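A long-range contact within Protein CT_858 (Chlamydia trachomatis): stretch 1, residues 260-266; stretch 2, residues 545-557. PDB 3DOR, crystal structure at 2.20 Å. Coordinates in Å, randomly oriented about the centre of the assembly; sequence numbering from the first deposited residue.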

# COMPACT_ATOMS: atom_id res chain seq x y z
N GLY B 260 7.04 14.09 -26.66
CA GLY B 260 6.56 15.46 -26.61
C GLY B 260 6.01 15.85 -27.97
O GLY B 260 5.75 14.98 -28.83
N PHE B 261 5.88 17.15 -28.21
CA PHE B 261 5.29 17.61 -29.46
C PHE B 261 6.13 18.58 -30.28
O PHE B 261 5.68 19.07 -31.30
CB PHE B 261 3.94 18.26 -29.14
CG PHE B 261 4.03 19.36 -28.12
CD1 PHE B 261 4.43 20.64 -28.50
CD2 PHE B 261 3.74 19.12 -26.79
CE1 PHE B 261 4.53 21.66 -27.55
CE2 PHE B 261 3.84 20.13 -25.83
CZ PHE B 261 4.23 21.41 -26.22
N LEU B 262 7.35 18.84 -29.84
CA LEU B 262 8.22 19.76 -30.56
C LEU B 262 9.01 19.08 -31.69
O LEU B 262 9.61 18.01 -31.50
CB LEU B 262 9.19 20.42 -29.59
CG LEU B 262 8.53 21.18 -28.44
CD1 LEU B 262 9.59 21.65 -27.47
CD2 LEU B 262 7.73 22.37 -28.99
N PRO B 263 9.01 19.69 -32.88
CA PRO B 263 9.75 19.13 -34.02
C PRO B 263 11.25 19.37 -33.82
O PRO B 263 11.64 20.19 -32.98
CB PRO B 263 9.17 19.87 -35.23
CG PRO B 263 8.64 21.15 -34.65
CD PRO B 263 8.06 20.73 -33.33
N VAL B 264 12.10 18.67 -34.56
CA VAL B 264 13.55 18.85 -34.40
C VAL B 264 13.93 20.29 -34.65
O VAL B 264 13.34 20.96 -35.51
CB VAL B 264 14.36 17.91 -35.35
CG1 VAL B 264 13.98 16.47 -35.08
CG2 VAL B 264 14.08 18.26 -36.80
N ILE B 265 14.91 20.78 -33.90
CA ILE B 265 15.35 22.16 -34.01
C ILE B 265 16.25 22.45 -35.21
O ILE B 265 16.47 23.61 -35.58
CB ILE B 265 16.07 22.59 -32.71
CG1 ILE B 265 17.34 21.75 -32.51
CG2 ILE B 265 15.13 22.43 -31.52
CD1 ILE B 265 18.13 22.07 -31.26
N GLY B 266 16.76 21.40 -35.84
CA GLY B 266 17.62 21.59 -36.99
C GLY B 266 18.08 20.25 -37.54
O GLY B 266 17.66 19.21 -37.04
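Stretch 2 (545-557) YKGYSEYLDKVKK

Stretch 2 begins as a loop, passes through Tyr-548 at the N-cap position, and runs as a helix from Ser-549 onward, with Leu-552 N hydrogen-bonded to Tyr-548 O at 2.8 Å. Stretch 1 has no regular helix or strand. Its backbone is extended from Leu-262 to Val-264, and the stretch runs broadly in the same direction as stretch 2, though the pairing is not strictly in step: Phe-261 lies nearest Lys-546 (CA to CA, 8.1 Å), Leu-262 nearest Tyr-548 (CA to CA, 7.1 Å), Pro-263 nearest Gly-547 (CA to CA, 6.9 Å) and Ile-265 nearest Leu-552 (CA to CA, 6.7 Å). Together they bury 459 Å².

Most of the contact is apolar. The Tyr-548 ring, turned with chi1 in m, offers one face to both Phe-261, whose CD1 is 3.6 Å from Tyr-548 CZ, and Leu-262, whose CD2 is 4.2 Å from Tyr-548 CG. The two aromatic rings meet obliquely, their centroids 5.2 Å apart and their planes at 40°. A broad, flat ring suits this place because it can serve several neighbours at once. Leu-262 CD2 also reaches Tyr-551 CE2 at 4.0 Å. Leu-552, pointing toward stretch 1, fills the next position with its branched end: its CD1 lies 3.6 Å from Pro-263 CG and its CD2 4.0 Å from Ile-265 CG2. The compact proline ring also packs close to backbone, with Pro-263 CG 3.3 Å from Gly-547 O.

The polar contacts involve backbone carbonyls of stretch 1. Lys-556, one turn beyond Leu-552, donates from NZ to Ile-265 O at 2.7 Å; its long chain carries the ammonium group to an acceptor while the aliphatic part stays near Ile-265, where Lys-556 CD lies 4.4 Å from Ile-265 CB. Near the start of the contact, a water donates to Phe-261 O (2.9 Å) and Lys-546 O (2.8 Å), joining two acceptors that could not bond directly.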

# COMPACT_ATOMS: atom_id res chain seq x y z
N TYR B 545 -0.57 24.61 -37.44
CA TYR B 545 -0.18 23.41 -38.17
C TYR B 545 0.91 22.60 -37.48
O TYR B 545 1.66 21.86 -38.11
CB TYR B 545 0.23 23.80 -39.60
CG TYR B 545 -0.91 24.42 -40.40
CD1 TYR B 545 -0.67 25.43 -41.34
CD2 TYR B 545 -2.24 24.02 -40.19
CE1 TYR B 545 -1.73 26.03 -42.04
CE2 TYR B 545 -3.30 24.61 -40.89
CZ TYR B 545 -3.04 25.62 -41.81
OH TYR B 545 -4.08 26.21 -42.48
N LYS B 546 0.99 22.74 -36.16
CA LYS B 546 1.94 22.00 -35.35
C LYS B 546 3.41 22.16 -35.70
O LYS B 546 4.21 21.26 -35.45
CB LYS B 546 1.59 20.51 -35.39
CG LYS B 546 0.25 20.23 -34.74
CD LYS B 546 -0.44 19.03 -35.36
CE LYS B 546 0.18 17.73 -34.94
NZ LYS B 546 -0.71 16.60 -35.34
N GLY B 547 3.78 23.31 -36.26
CA GLY B 547 5.17 23.54 -36.62
C GLY B 547 5.99 24.22 -35.54
O GLY B 547 7.20 24.01 -35.46
N TYR B 548 5.35 25.04 -34.71
CA TYR B 548 6.03 25.76 -33.63
C TYR B 548 7.30 26.44 -34.13
O TYR B 548 8.29 26.53 -33.40
CB TYR B 548 6.38 24.81 -32.48
CG TYR B 548 5.21 24.04 -31.94
CD1 TYR B 548 4.82 22.84 -32.52
CD2 TYR B 548 4.44 24.55 -30.89
CE1 TYR B 548 3.69 22.16 -32.09
CE2 TYR B 548 3.30 23.88 -30.44
CZ TYR B 548 2.93 22.69 -31.05
OH TYR B 548 1.78 22.04 -30.65
N SER B 549 7.27 26.92 -35.37
CA SER B 549 8.46 27.54 -35.93
C SER B 549 8.78 28.86 -35.25
O SER B 549 9.95 29.21 -35.11
CB SER B 549 8.32 27.72 -37.45
OG SER B 549 7.28 28.61 -37.80
N GLU B 550 7.77 29.60 -34.83
CA GLU B 550 8.02 30.87 -34.15
C GLU B 550 8.65 30.59 -32.79
O GLU B 550 9.65 31.20 -32.41
CB GLU B 550 6.74 31.68 -34.00
CG GLU B 550 6.06 32.01 -35.32
CD GLU B 550 5.01 33.10 -35.21
OE1 GLU B 550 4.49 33.32 -34.09
OE2 GLU B 550 4.70 33.72 -36.24
N TYR B 551 8.05 29.67 -32.05
CA TYR B 551 8.55 29.29 -30.74
C TYR B 551 10.00 28.80 -30.89
O TYR B 551 10.92 29.30 -30.24
CB TYR B 551 7.68 28.17 -30.16
CG TYR B 551 8.17 27.59 -28.85
CD1 TYR B 551 7.88 28.22 -27.64
CD2 TYR B 551 8.88 26.39 -28.82
CE1 TYR B 551 8.28 27.67 -26.42
CE2 TYR B 551 9.30 25.83 -27.60
CZ TYR B 551 8.99 26.47 -26.41
OH TYR B 551 9.34 25.89 -25.21
N LEU B 552 10.20 27.82 -31.76
CA LEU B 552 11.53 27.26 -31.97
C LEU B 552 12.58 28.26 -32.45
O LEU B 552 13.72 28.23 -31.99
CB LEU B 552 11.47 26.06 -32.92
CG LEU B 552 10.88 24.80 -32.28
CD1 LEU B 552 10.85 23.65 -33.28
CD2 LEU B 552 11.71 24.43 -31.06
N ASP B 553 12.21 29.15 -33.37
CA ASP B 553 13.18 30.13 -33.85
C ASP B 553 13.63 31.03 -32.71
O ASP B 553 14.79 31.44 -32.64
CB ASP B 553 12.60 31.01 -34.96
CG ASP B 553 12.49 30.27 -36.28
OD1 ASP B 553 13.22 29.26 -36.47
OD2 ASP B 553 11.68 30.70 -37.12
N LYS B 554 12.72 31.32 -31.79
CA LYS B 554 13.08 32.16 -30.67
C LYS B 554 13.94 31.38 -29.68
O LYS B 554 14.88 31.92 -29.10
CB LYS B 554 11.84 32.74 -29.98
CG LYS B 554 12.18 33.91 -29.07
CD LYS B 554 13.48 34.57 -29.54
CE LYS B 554 13.54 36.04 -29.24
NZ LYS B 554 12.58 36.80 -30.10
N VAL B 555 13.62 30.10 -29.48
CA VAL B 555 14.43 29.29 -28.57
C VAL B 555 15.87 29.25 -29.10
O VAL B 555 16.83 29.35 -28.33
CB VAL B 555 13.89 27.84 -28.46
CG1 VAL B 555 14.91 26.96 -27.75
CG2 VAL B 555 12.55 27.84 -27.71
N LYS B 556 16.02 29.12 -30.41
CA LYS B 556 17.33 29.06 -31.04
C LYS B 556 18.09 30.38 -30.91
O LYS B 556 19.30 30.37 -30.69
CB LYS B 556 17.20 28.65 -32.52
CG LYS B 556 16.92 27.15 -32.66
CD LYS B 556 16.93 26.64 -34.09
CE LYS B 556 15.61 26.90 -34.77
NZ LYS B 556 15.45 26.06 -35.99
N LYS B 557 17.40 31.51 -31.02
CA LYS B 557 18.05 32.80 -30.87
C LYS B 557 18.55 32.92 -29.44
O LYS B 557 19.66 33.39 -29.21
CB LYS B 557 17.08 33.96 -31.17
CG LYS B 557 16.81 34.19 -32.65
CD LYS B 557 15.91 35.41 -32.87
CE LYS B 557 15.68 35.67 -34.37
NZ LYS B 557 15.08 34.49 -35.07
O HOH W 1 4.92 18.86 -34.14